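Local coordinates for mandelate racemase/muconate lactonizing protein (Alicyclobacillus acidocaldarius LAA1, PDB 3QLD), which is a member of the enolase superfamily, built from an N-terminal capping domain and a TIM-barrel domain, and its specific activity is not established, at residues L36-S46 with M113-R122; L150-V161 with A180-L191. One frame throughout, in Å; residues are numbered along the deposited sequence.

Contact 1 of 2, residues L36-S46 with M113-R122; sequences LVDADGIEGWS and MAVWDWYAAR
Gly44 brings its CA to within 3.6 Å of Trp118 N, so that strand 43-46 lies almost directly on the backbone of helix 113-122, the two axes only 5.9 Å apart. Gly44 has no side chain to hold the strand off the helix, and its CA lies against Trp118 N and Ala114 O. The place is the N-terminal capping domain of the enolase superfamily, where a hairpin of the antiparallel sheet packs on a long helix.

The side chain of Asp117 ties the helix to the strand backbone. With CG anti to its own N (chi1 -174°), its OD2 accepts Trp45 N at 2.9 Å from well above the carboxylate plane, and a water links the same oxygen to Glu43 O; OD1 turns to His308 and Val356. On the paired strand beside Gly44, Leu36 CD1 rests on Ala114 CB at 3.6 Å and also meets Val115 CG2; toward the turn, Ile42 CG2 packs against Ala121 and Trp118 CD1.

Near the hairpin turn, Asp38 OD1 takes two donors from opposite faces of its carboxylate. Trp118 NE1 points at it nearly straight (169°) from 3.0 Å, the oxygen lying in the indole plane, and Arg122 NH1 arrives from the other face at 2.8 Å. The bend at chi2 of Arg122 (79°) turns its guanidinium back toward the turn. There NH1 also meets the anti lone pair of Asp40 OD2 at 2.7 Å, the two groups nearly coplanar, and NH2 adds a weak bond. Asp38 OD2 accepts Ile42 N, holding the carboxylate against the backbone just after the turn.

One arginine thus faces two aspartates, which would be expected to favour the ionised form of both carboxylates and offset their mutual repulsion, while the indole N-H, Arg122 and Ile42 N together should restrict the rotation of the buried Asp38 carboxylate.

Contact 2 of 2, residues L150-V161 with A180-L191; sequences LDVLIQSVDAAV and AIKAVRLRYPDL
Val184 CG2 sits at the apolar centre, touched by Leu153 CD2, Ile154 CD1 and Val157 CG2, the last pair meeting tip to tip at 3.9 Å. The two helices are successive outer helices of the TIM-barrel domain, joined through strand 167-171, and the axes of these segments approach to 10.5 Å, with 39° between their directions. Leu144 on the barrel strand 137-144 touches Val157, and Ile193 touches Val184, so the same side chains reach the sheet beneath.

Toward the N-terminal ends the packing tightens: Leu153 CD2 presses on Ala180 CB at 3.4 Å, closer than ordinary carbon contact, and Leu150 CD1 covers Ala183 CB. At the other end the Tyr188 ring, on the first residue to leave the helix, takes Val161 CG2 over one face in a CH-pi contact, 4.0 Å from the ring centroid, while Val157 CG1 touches CE2.

The polar edge belongs to Asp158. Arg187, its chain extended from CG to NE, lays its guanidinium beneath Ile154 CG2 and grips the carboxylate side-on, the two planes 29° apart. NE reaches the syn lone pair of OD1 at 2.8 Å, and NH2 bonds OD2 from a more tilted position. That same OD1 also accepts a very short bond from Tyr188 OH, at 2.5 Å.

From the N terminus, the chain first lays down antiparallel strands of the capping domain; contact 1 then joins the hairpin at 36-46 to helix 105-123, closing a loop of 66 residues that is largely helical where it is regular. Only after this does the chain enter the barrel domain, where contact 2 closes a much shorter loop of 18 residues around strand 167-171. The two loops follow in series and neither nest nor cross. The centres of contact 1 and contact 2 are about 44 Å apart, and the two lie on opposite sides of the molecule without touching. Contact 1 ties sheet to helix in one domain, whereas contact 2 ties neighbouring helices in the outer layer of the other.

Contact 1 of 2, residues L36-S46 with M113-R122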
loop_
_atom_site.group_PDB
_atom_site.type_symbol
_atom_site.label_atom_id
_atom_site.label_comp_id
_atom_site.label_asym_id
_atom_site.label_seq_id
_atom_site.Cartn_x
_atom_site.Cartn_y
_atom_site.Cartn_z
ATOM N N LEU A 36 10.512 -7.233 -22.620
ATOM C CA LEU A 36 11.599 -6.284 -22.949
ATOM C C LEU A 36 12.402 -6.858 -24.143
ATOM O O LEU A 36 12.563 -8.062 -24.244
ATOM C CB LEU A 36 12.558 -6.075 -21.770
ATOM C CG LEU A 36 11.879 -5.558 -20.491
ATOM C CD1 LEU A 36 12.894 -5.738 -19.313
ATOM C CD2 LEU A 36 11.514 -4.055 -20.698
ATOM N N VAL A 37 12.821 -5.981 -25.026
ATOM C CA VAL A 37 13.586 -6.390 -26.235
ATOM C C VAL A 37 14.739 -5.467 -26.449
ATOM O O VAL A 37 14.603 -4.212 -26.452
ATOM C CB VAL A 37 12.751 -6.272 -27.468
ATOM C CG1 VAL A 37 13.472 -6.985 -28.631
ATOM C CG2 VAL A 37 11.357 -6.889 -27.243
ATOM N N ASP A 38 15.885 -6.076 -26.713
ATOM C CA ASP A 38 17.049 -5.266 -26.941
ATOM C C ASP A 38 17.345 -5.179 -28.457
ATOM O O ASP A 38 16.615 -5.755 -29.288
ATOM C CB ASP A 38 18.216 -5.758 -26.073
ATOM C CG ASP A 38 18.887 -6.995 -26.618
ATOM O OD1 ASP A 38 19.685 -7.609 -25.864
ATOM O OD2 ASP A 38 18.617 -7.348 -27.786
ATOM N N ALA A 39 18.364 -4.389 -28.799
ATOM C CA ALA A 39 18.688 -4.112 -30.197
ATOM C C ALA A 39 19.068 -5.403 -30.956
ATOM O O ALA A 39 18.836 -5.504 -32.168
ATOM C CB ALA A 39 19.795 -2.996 -30.291
ATOM N N ASP A 40 19.540 -6.427 -30.253
ATOM C CA ASP A 40 19.845 -7.682 -30.930
ATOM C C ASP A 40 18.706 -8.702 -30.999
ATOM O O ASP A 40 18.883 -9.809 -31.535
ATOM C CB ASP A 40 21.106 -8.285 -30.345
ATOM C CG ASP A 40 22.259 -7.338 -30.467
ATOM O OD1 ASP A 40 22.420 -6.774 -31.581
ATOM O OD2 ASP A 40 22.957 -7.118 -29.470
ATOM N N GLY A 41 17.531 -8.286 -30.508
ATOM C CA GLY A 41 16.309 -9.110 -30.501
ATOM C C GLY A 41 16.237 -10.098 -29.349
ATOM O O GLY A 41 15.417 -11.053 -29.366
ATOM N N ILE A 42 17.136 -9.912 -28.373
ATOM C CA ILE A 42 17.156 -10.722 -27.140
ATOM C C ILE A 42 16.094 -10.130 -26.178
ATOM O O ILE A 42 15.926 -8.917 -26.121
ATOM C CB ILE A 42 18.552 -10.784 -26.512
ATOM C CG1 ILE A 42 19.558 -11.404 -27.551
ATOM C CG2 ILE A 42 18.517 -11.513 -25.141
ATOM C CD1 ILE A 42 19.434 -12.910 -27.693
ATOM N N GLU A 43 15.339 -11.030 -25.559
ATOM C CA GLU A 43 14.084 -10.674 -24.847
ATOM C C GLU A 43 14.066 -11.108 -23.407
ATOM O O GLU A 43 14.526 -12.189 -23.080
ATOM C CB GLU A 43 12.882 -11.329 -25.500
ATOM C CG GLU A 43 12.666 -10.731 -26.852
ATOM C CD GLU A 43 11.428 -11.183 -27.535
ATOM O OE1 GLU A 43 10.584 -11.872 -26.933
ATOM O OE2 GLU A 43 11.312 -10.855 -28.745
ATOM N N GLY A 44 13.446 -10.290 -22.546
ATOM C CA GLY A 44 13.052 -10.788 -21.244
ATOM C C GLY A 44 11.536 -10.649 -21.024
ATOM O O GLY A 44 10.934 -9.703 -21.534
ATOM N N TRP A 45 10.923 -11.622 -20.339
ATOM C CA TRP A 45 9.503 -11.583 -19.924
ATOM C C TRP A 45 9.328 -11.708 -18.409
ATOM O O TRP A 45 10.178 -12.323 -17.729
ATOM C CB TRP A 45 8.714 -12.748 -20.540
ATOM C CG TRP A 45 8.633 -12.650 -22.052
ATOM C CD1 TRP A 45 9.669 -12.765 -22.940
ATOM C CD2 TRP A 45 7.458 -12.417 -22.826
ATOM N NE1 TRP A 45 9.205 -12.599 -24.228
ATOM C CE2 TRP A 45 7.853 -12.384 -24.192
ATOM C CE3 TRP A 45 6.100 -12.198 -22.501
ATOM C CZ2 TRP A 45 6.939 -12.192 -25.239
ATOM C CZ3 TRP A 45 5.190 -12.014 -23.549
ATOM C CH2 TRP A 45 5.612 -12.017 -24.902
ATOM N N SER A 46 8.199 -11.206 -17.896
ATOM C CA SER A 46 7.809 -11.426 -16.488
ATOM C C SER A 46 6.335 -11.230 -16.375
ATOM O O SER A 46 5.704 -10.769 -17.332
ATOM C CB SER A 46 8.456 -10.401 -15.583
ATOM O OG SER A 46 7.948 -9.120 -15.889
HETATM N N MSE A 113 12.017 -8.232 -12.485
HETATM C CA MSE A 113 12.098 -9.639 -12.872
HETATM C C MSE A 113 12.282 -9.826 -14.401
HETATM O O MSE A 113 13.002 -10.767 -14.823
HETATM C CB MSE A 113 10.910 -10.427 -12.363
HETATM C CG MSE A 113 10.982 -10.570 -10.802
HETATM SE SE MSE A 113 9.305 -11.117 -9.973
HETATM C CE MSE A 113 9.167 -12.995 -10.240
ATOM N N ALA A 114 11.684 -8.926 -15.198
ATOM C CA ALA A 114 11.868 -8.985 -16.670
ATOM C C ALA A 114 13.343 -8.645 -16.961
ATOM O O ALA A 114 13.958 -9.235 -17.883
ATOM C CB ALA A 114 10.919 -8.018 -17.342
ATOM N N VAL A 115 13.948 -7.722 -16.193
ATOM C CA VAL A 115 15.358 -7.388 -16.426
ATOM C C VAL A 115 16.313 -8.582 -16.076
ATOM O O VAL A 115 17.257 -8.900 -16.838
ATOM C CB VAL A 115 15.759 -6.128 -15.697
ATOM C CG1 VAL A 115 17.247 -5.828 -15.863
ATOM C CG2 VAL A 115 14.956 -4.972 -16.245
ATOM N N TRP A 116 16.059 -9.236 -14.947
ATOM C CA TRP A 116 16.746 -10.495 -14.604
ATOM C C TRP A 116 16.608 -11.538 -15.716
ATOM O O TRP A 116 17.567 -12.288 -16.032
ATOM C CB TRP A 116 16.195 -11.068 -13.293
ATOM C CG TRP A 116 16.870 -10.535 -12.067
ATOM C CD1 TRP A 116 16.432 -9.537 -11.248
ATOM C CD2 TRP A 116 18.097 -11.009 -11.489
ATOM N NE1 TRP A 116 17.324 -9.333 -10.216
ATOM C CE2 TRP A 116 18.339 -10.245 -10.330
ATOM C CE3 TRP A 116 18.999 -12.033 -11.833
ATOM C CZ2 TRP A 116 19.460 -10.443 -9.522
ATOM C CZ3 TRP A 116 20.151 -12.217 -11.023
ATOM C CH2 TRP A 116 20.353 -11.424 -9.886
ATOM N N ASP A 117 15.414 -11.603 -16.292
ATOM C CA ASP A 117 15.076 -12.613 -17.252
ATOM C C ASP A 117 15.815 -12.287 -18.544
ATOM O O ASP A 117 16.374 -13.186 -19.182
ATOM C CB ASP A 117 13.544 -12.661 -17.458
ATOM C CG ASP A 117 13.099 -13.805 -18.340
ATOM O OD1 ASP A 117 12.887 -14.933 -17.813
ATOM O OD2 ASP A 117 12.958 -13.546 -19.584
ATOM N N TRP A 118 15.786 -11.016 -18.943
ATOM C CA TRP A 118 16.489 -10.559 -20.148
ATOM C C TRP A 118 17.970 -10.837 -19.963
ATOM O O TRP A 118 18.602 -11.383 -20.875
ATOM C CB TRP A 118 16.279 -9.061 -20.387
ATOM C CG TRP A 118 17.362 -8.466 -21.247
ATOM C CD1 TRP A 118 17.428 -8.527 -22.632
ATOM C CD2 TRP A 118 18.543 -7.786 -20.814
ATOM N NE1 TRP A 118 18.545 -7.881 -23.068
ATOM C CE2 TRP A 118 19.266 -7.434 -21.983
ATOM C CE3 TRP A 118 19.062 -7.411 -19.547
ATOM C CZ2 TRP A 118 20.479 -6.733 -21.932
ATOM C CZ3 TRP A 118 20.252 -6.694 -19.495
ATOM C CH2 TRP A 118 20.971 -6.392 -20.685
ATOM N N TYR A 119 18.502 -10.549 -18.770
ATOM C CA TYR A 119 19.922 -10.685 -18.509
ATOM C C TYR A 119 20.403 -12.137 -18.638
ATOM O O TYR A 119 21.482 -12.380 -19.213
ATOM C CB TYR A 119 20.301 -10.090 -17.127
ATOM C CG TYR A 119 21.765 -10.223 -16.780
ATOM C CD1 TYR A 119 22.248 -11.398 -16.194
ATOM C CD2 TYR A 119 22.663 -9.216 -17.078
ATOM C CE1 TYR A 119 23.626 -11.547 -15.892
ATOM C CE2 TYR A 119 24.046 -9.339 -16.774
ATOM C CZ TYR A 119 24.500 -10.514 -16.176
ATOM O OH TYR A 119 25.835 -10.656 -15.876
ATOM N N ALA A 120 19.629 -13.087 -18.115
ATOM C CA ALA A 120 19.939 -14.494 -18.316
ATOM C C ALA A 120 19.969 -14.884 -19.802
ATOM O O ALA A 120 20.838 -15.641 -20.232
ATOM C CB ALA A 120 18.954 -15.396 -17.546
ATOM N N ALA A 121 19.039 -14.356 -20.590
ATOM C CA ALA A 121 18.952 -14.701 -22.002
ATOM C C ALA A 121 20.085 -14.066 -22.803
ATOM O O ALA A 121 20.555 -14.665 -23.805
ATOM C CB ALA A 121 17.587 -14.275 -22.564
ATOM N N ARG A 122 20.504 -12.864 -22.380
ATOM C CA ARG A 122 21.572 -12.123 -23.014
ATOM C C ARG A 122 22.900 -12.819 -22.790
ATOM O O ARG A 122 23.751 -12.843 -23.721
ATOM C CB ARG A 122 21.617 -10.694 -22.483
ATOM C CG ARG A 122 22.700 -9.790 -23.072
ATOM C CD ARG A 122 22.303 -9.276 -24.436
ATOM N NE ARG A 122 23.441 -8.704 -25.143
ATOM C CZ ARG A 122 23.391 -8.143 -26.356
ATOM N NH1 ARG A 122 22.230 -8.017 -27.018
ATOM N NH2 ARG A 122 24.514 -7.688 -26.912
HETATM O O HOH W 1 14.055 -14.625 -21.693
#

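Contact 2 of 2, residues L150-V161 with A180-L191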
loop_
_atom_site.group_PDB
_atom_site.type_symbol
_atom_site.label_atom_id
_atom_site.label_comp_id
_atom_site.label_asym_id
_atom_site.label_seq_id
_atom_site.Cartn_x
_atom_site.Cartn_y
_atom_site.Cartn_z
ATOM N N LEU A 150 -17.889 -33.313 5.851
ATOM C CA LEU A 150 -16.590 -33.929 6.156
ATOM C C LEU A 150 -16.212 -35.039 5.143
ATOM O O LEU A 150 -15.022 -35.388 4.975
ATOM C CB LEU A 150 -16.617 -34.423 7.610
ATOM C CG LEU A 150 -15.543 -35.158 8.419
ATOM C CD1 LEU A 150 -14.088 -34.716 8.134
ATOM C CD2 LEU A 150 -15.902 -35.019 9.929
ATOM N N ASP A 151 -17.235 -35.563 4.456
ATOM C CA ASP A 151 -17.069 -36.572 3.405
ATOM C C ASP A 151 -16.399 -35.997 2.140
ATOM O O ASP A 151 -15.372 -36.524 1.665
ATOM C CB ASP A 151 -18.432 -37.209 3.052
ATOM C CG ASP A 151 -19.080 -37.960 4.245
ATOM O OD1 ASP A 151 -18.344 -38.501 5.117
ATOM O OD2 ASP A 151 -20.342 -38.011 4.309
ATOM N N VAL A 152 -16.985 -34.917 1.609
ATOM C CA VAL A 152 -16.382 -34.159 0.519
ATOM C C VAL A 152 -14.896 -33.935 0.842
ATOM O O VAL A 152 -14.027 -34.289 0.043
ATOM C CB VAL A 152 -17.079 -32.786 0.291
ATOM C CG1 VAL A 152 -16.410 -31.996 -0.899
ATOM C CG2 VAL A 152 -18.575 -32.945 0.050
ATOM N N LEU A 153 -14.617 -33.398 2.031
ATOM C CA LEU A 153 -13.231 -33.111 2.435
ATOM C C LEU A 153 -12.261 -34.288 2.257
ATOM O O LEU A 153 -11.248 -34.181 1.532
ATOM C CB LEU A 153 -13.171 -32.594 3.881
ATOM C CG LEU A 153 -11.708 -32.326 4.241
ATOM C CD1 LEU A 153 -11.196 -31.087 3.551
ATOM C CD2 LEU A 153 -11.518 -32.255 5.711
ATOM N N ILE A 154 -12.581 -35.387 2.929
ATOM C CA ILE A 154 -11.741 -36.601 2.930
ATOM C C ILE A 154 -11.596 -37.176 1.515
ATOM O O ILE A 154 -10.532 -37.687 1.110
ATOM C CB ILE A 154 -12.291 -37.644 3.931
ATOM C CG1 ILE A 154 -12.033 -37.190 5.381
ATOM C CG2 ILE A 154 -11.663 -39.022 3.694
ATOM C CD1 ILE A 154 -10.560 -37.234 5.819
ATOM N N GLN A 155 -12.669 -37.043 0.741
ATOM C CA GLN A 155 -12.608 -37.425 -0.652
ATOM C C GLN A 155 -11.629 -36.528 -1.392
ATOM O O GLN A 155 -10.823 -37.039 -2.160
ATOM C CB GLN A 155 -13.991 -37.401 -1.260
ATOM C CG GLN A 155 -14.969 -38.344 -0.517
ATOM C CD GLN A 155 -16.460 -38.169 -0.943
ATOM O OE1 GLN A 155 -16.783 -37.957 -2.135
ATOM N NE2 GLN A 155 -17.365 -38.292 0.031
ATOM N N SER A 156 -11.656 -35.203 -1.135
ATOM C CA SER A 156 -10.699 -34.298 -1.757
ATOM C C SER A 156 -9.277 -34.644 -1.366
ATOM O O SER A 156 -8.405 -34.628 -2.233
ATOM C CB SER A 156 -10.982 -32.835 -1.369
ATOM O OG SER A 156 -12.219 -32.437 -1.925
ATOM N N VAL A 157 -9.033 -34.904 -0.075
ATOM C CA VAL A 157 -7.689 -35.320 0.411
ATOM C C VAL A 157 -7.104 -36.581 -0.251
ATOM O O VAL A 157 -5.955 -36.611 -0.715
ATOM C CB VAL A 157 -7.672 -35.552 1.909
ATOM C CG1 VAL A 157 -6.211 -35.711 2.382
ATOM C CG2 VAL A 157 -8.427 -34.364 2.688
ATOM N N ASP A 158 -7.887 -37.629 -0.250
ATOM C CA ASP A 158 -7.540 -38.879 -0.971
ATOM C C ASP A 158 -7.141 -38.620 -2.420
ATOM O O ASP A 158 -6.082 -39.102 -2.867
ATOM C CB ASP A 158 -8.749 -39.813 -0.935
ATOM C CG ASP A 158 -9.014 -40.363 0.455
ATOM O OD1 ASP A 158 -8.138 -40.236 1.348
ATOM O OD2 ASP A 158 -10.098 -40.963 0.677
ATOM N N ALA A 159 -7.948 -37.787 -3.111
ATOM C CA ALA A 159 -7.725 -37.439 -4.521
ATOM C C ALA A 159 -6.406 -36.715 -4.690
ATOM O O ALA A 159 -5.634 -37.050 -5.601
ATOM C CB ALA A 159 -8.882 -36.610 -5.072
ATOM N N ALA A 160 -6.097 -35.785 -3.766
ATOM C CA ALA A 160 -4.808 -35.103 -3.832
ATOM C C ALA A 160 -3.684 -36.083 -3.585
ATOM O O ALA A 160 -2.622 -36.023 -4.206
ATOM C CB ALA A 160 -4.743 -33.935 -2.807
ATOM N N VAL A 161 -3.885 -36.938 -2.610
ATOM C CA VAL A 161 -2.799 -37.845 -2.220
ATOM C C VAL A 161 -2.534 -38.855 -3.380
ATOM O O VAL A 161 -1.374 -39.102 -3.734
ATOM C CB VAL A 161 -3.107 -38.599 -0.920
ATOM C CG1 VAL A 161 -1.993 -39.644 -0.610
ATOM C CG2 VAL A 161 -3.246 -37.616 0.230
ATOM N N ALA A 180 -12.230 -31.320 10.735
ATOM C CA ALA A 180 -11.533 -31.600 9.498
ATOM C C ALA A 180 -10.099 -32.035 9.747
ATOM O O ALA A 180 -9.685 -33.068 9.205
ATOM C CB ALA A 180 -11.580 -30.376 8.540
ATOM N N ILE A 181 -9.320 -31.230 10.495
ATOM C CA ILE A 181 -7.906 -31.536 10.735
ATOM C C ILE A 181 -7.688 -32.872 11.475
ATOM O O ILE A 181 -6.801 -33.642 11.082
ATOM C CB ILE A 181 -7.136 -30.375 11.469
ATOM C CG1 ILE A 181 -7.189 -29.087 10.621
ATOM C CG2 ILE A 181 -5.692 -30.815 11.818
ATOM C CD1 ILE A 181 -6.854 -27.794 11.394
ATOM N N LYS A 182 -8.454 -33.088 12.533
ATOM C CA LYS A 182 -8.438 -34.372 13.313
ATOM C C LYS A 182 -8.605 -35.587 12.354
ATOM O O LYS A 182 -7.752 -36.502 12.345
ATOM C CB LYS A 182 -9.498 -34.325 14.417
ATOM C CG LYS A 182 -9.675 -35.565 15.386
ATOM C CD LYS A 182 -10.823 -35.304 16.398
ATOM C CE LYS A 182 -12.234 -35.584 15.819
ATOM N NZ LYS A 182 -13.387 -34.674 16.250
ATOM N N ALA A 183 -9.624 -35.518 11.498
ATOM C CA ALA A 183 -9.947 -36.596 10.544
ATOM C C ALA A 183 -8.843 -36.807 9.540
ATOM O O ALA A 183 -8.407 -37.956 9.291
ATOM C CB ALA A 183 -11.305 -36.323 9.856
ATOM N N VAL A 184 -8.313 -35.713 8.998
ATOM C CA VAL A 184 -7.266 -35.865 8.056
ATOM C C VAL A 184 -5.991 -36.422 8.685
ATOM O O VAL A 184 -5.370 -37.346 8.129
ATOM C CB VAL A 184 -7.065 -34.599 7.257
ATOM C CG1 VAL A 184 -5.923 -34.729 6.308
ATOM C CG2 VAL A 184 -8.383 -34.274 6.543
ATOM N N ARG A 185 -5.612 -35.897 9.850
ATOM C CA ARG A 185 -4.441 -36.379 10.590
ATOM C C ARG A 185 -4.515 -37.890 10.976
ATOM O O ARG A 185 -3.511 -38.576 10.928
ATOM C CB ARG A 185 -4.277 -35.573 11.898
ATOM C CG ARG A 185 -3.014 -35.990 12.740
ATOM C CD ARG A 185 -1.786 -36.188 11.872
ATOM N NE ARG A 185 -1.066 -34.964 11.479
ATOM C CZ ARG A 185 -0.289 -34.816 10.411
ATOM N NH1 ARG A 185 -0.160 -35.782 9.497
ATOM N NH2 ARG A 185 0.329 -33.646 10.209
ATOM N N LEU A 186 -5.690 -38.349 11.396
ATOM C CA LEU A 186 -5.854 -39.773 11.773
ATOM C C LEU A 186 -5.651 -40.668 10.530
ATOM O O LEU A 186 -4.821 -41.592 10.545
ATOM C CB LEU A 186 -7.208 -40.017 12.465
ATOM C CG LEU A 186 -7.505 -41.479 12.930
ATOM C CD1 LEU A 186 -6.299 -42.169 13.657
ATOM C CD2 LEU A 186 -8.804 -41.580 13.779
ATOM N N ARG A 187 -6.320 -40.303 9.446
ATOM C CA ARG A 187 -6.228 -41.015 8.153
ATOM C C ARG A 187 -4.845 -40.959 7.511
ATOM O O ARG A 187 -4.420 -41.919 6.852
ATOM C CB ARG A 187 -7.276 -40.462 7.178
ATOM C CG ARG A 187 -7.325 -41.150 5.807
ATOM C CD ARG A 187 -8.381 -40.476 4.954
ATOM N NE ARG A 187 -8.902 -41.248 3.811
ATOM C CZ ARG A 187 -9.846 -42.184 3.902
ATOM N NH1 ARG A 187 -10.372 -42.493 5.074
ATOM N NH2 ARG A 187 -10.312 -42.776 2.813
ATOM N N TYR A 188 -4.130 -39.860 7.714
ATOM C CA TYR A 188 -2.817 -39.670 7.097
ATOM C C TYR A 188 -1.747 -39.302 8.108
ATOM O O TYR A 188 -1.314 -38.132 8.179
ATOM C CB TYR A 188 -2.874 -38.617 5.959
ATOM C CG TYR A 188 -3.590 -39.119 4.723
ATOM C CD1 TYR A 188 -2.957 -40.015 3.827
ATOM C CD2 TYR A 188 -4.913 -38.777 4.481
ATOM C CE1 TYR A 188 -3.665 -40.513 2.663
ATOM C CE2 TYR A 188 -5.602 -39.264 3.346
ATOM C CZ TYR A 188 -4.964 -40.110 2.450
ATOM O OH TYR A 188 -5.693 -40.603 1.388
ATOM N N PRO A 189 -1.278 -40.297 8.892
ATOM C CA PRO A 189 -0.378 -40.009 10.002
ATOM C C PRO A 189 0.919 -39.347 9.630
ATOM O O PRO A 189 1.525 -38.682 10.467
ATOM C CB PRO A 189 -0.076 -41.405 10.588
ATOM C CG PRO A 189 -1.292 -42.216 10.263
ATOM C CD PRO A 189 -1.688 -41.723 8.871
ATOM N N ASP A 190 1.386 -39.523 8.411
ATOM C CA ASP A 190 2.703 -38.980 8.054
ATOM C C ASP A 190 2.683 -37.877 7.001
ATOM O O ASP A 190 3.754 -37.416 6.562
ATOM C CB ASP A 190 3.662 -40.107 7.619
ATOM C CG ASP A 190 3.838 -41.148 8.721
ATOM O OD1 ASP A 190 4.422 -40.761 9.762
ATOM O OD2 ASP A 190 3.346 -42.306 8.578
ATOM N N LEU A 191 1.489 -37.481 6.587
ATOM C CA LEU A 191 1.355 -36.455 5.552
ATOM C C LEU A 191 1.645 -35.046 6.099
ATOM O O LEU A 191 1.154 -34.697 7.176
ATOM C CB LEU A 191 -0.058 -36.488 5.022
ATOM C CG LEU A 191 -0.489 -35.488 3.964
ATOM C CD1 LEU A 191 0.320 -35.710 2.693
ATOM C CD2 LEU A 191 -1.864 -35.832 3.771
#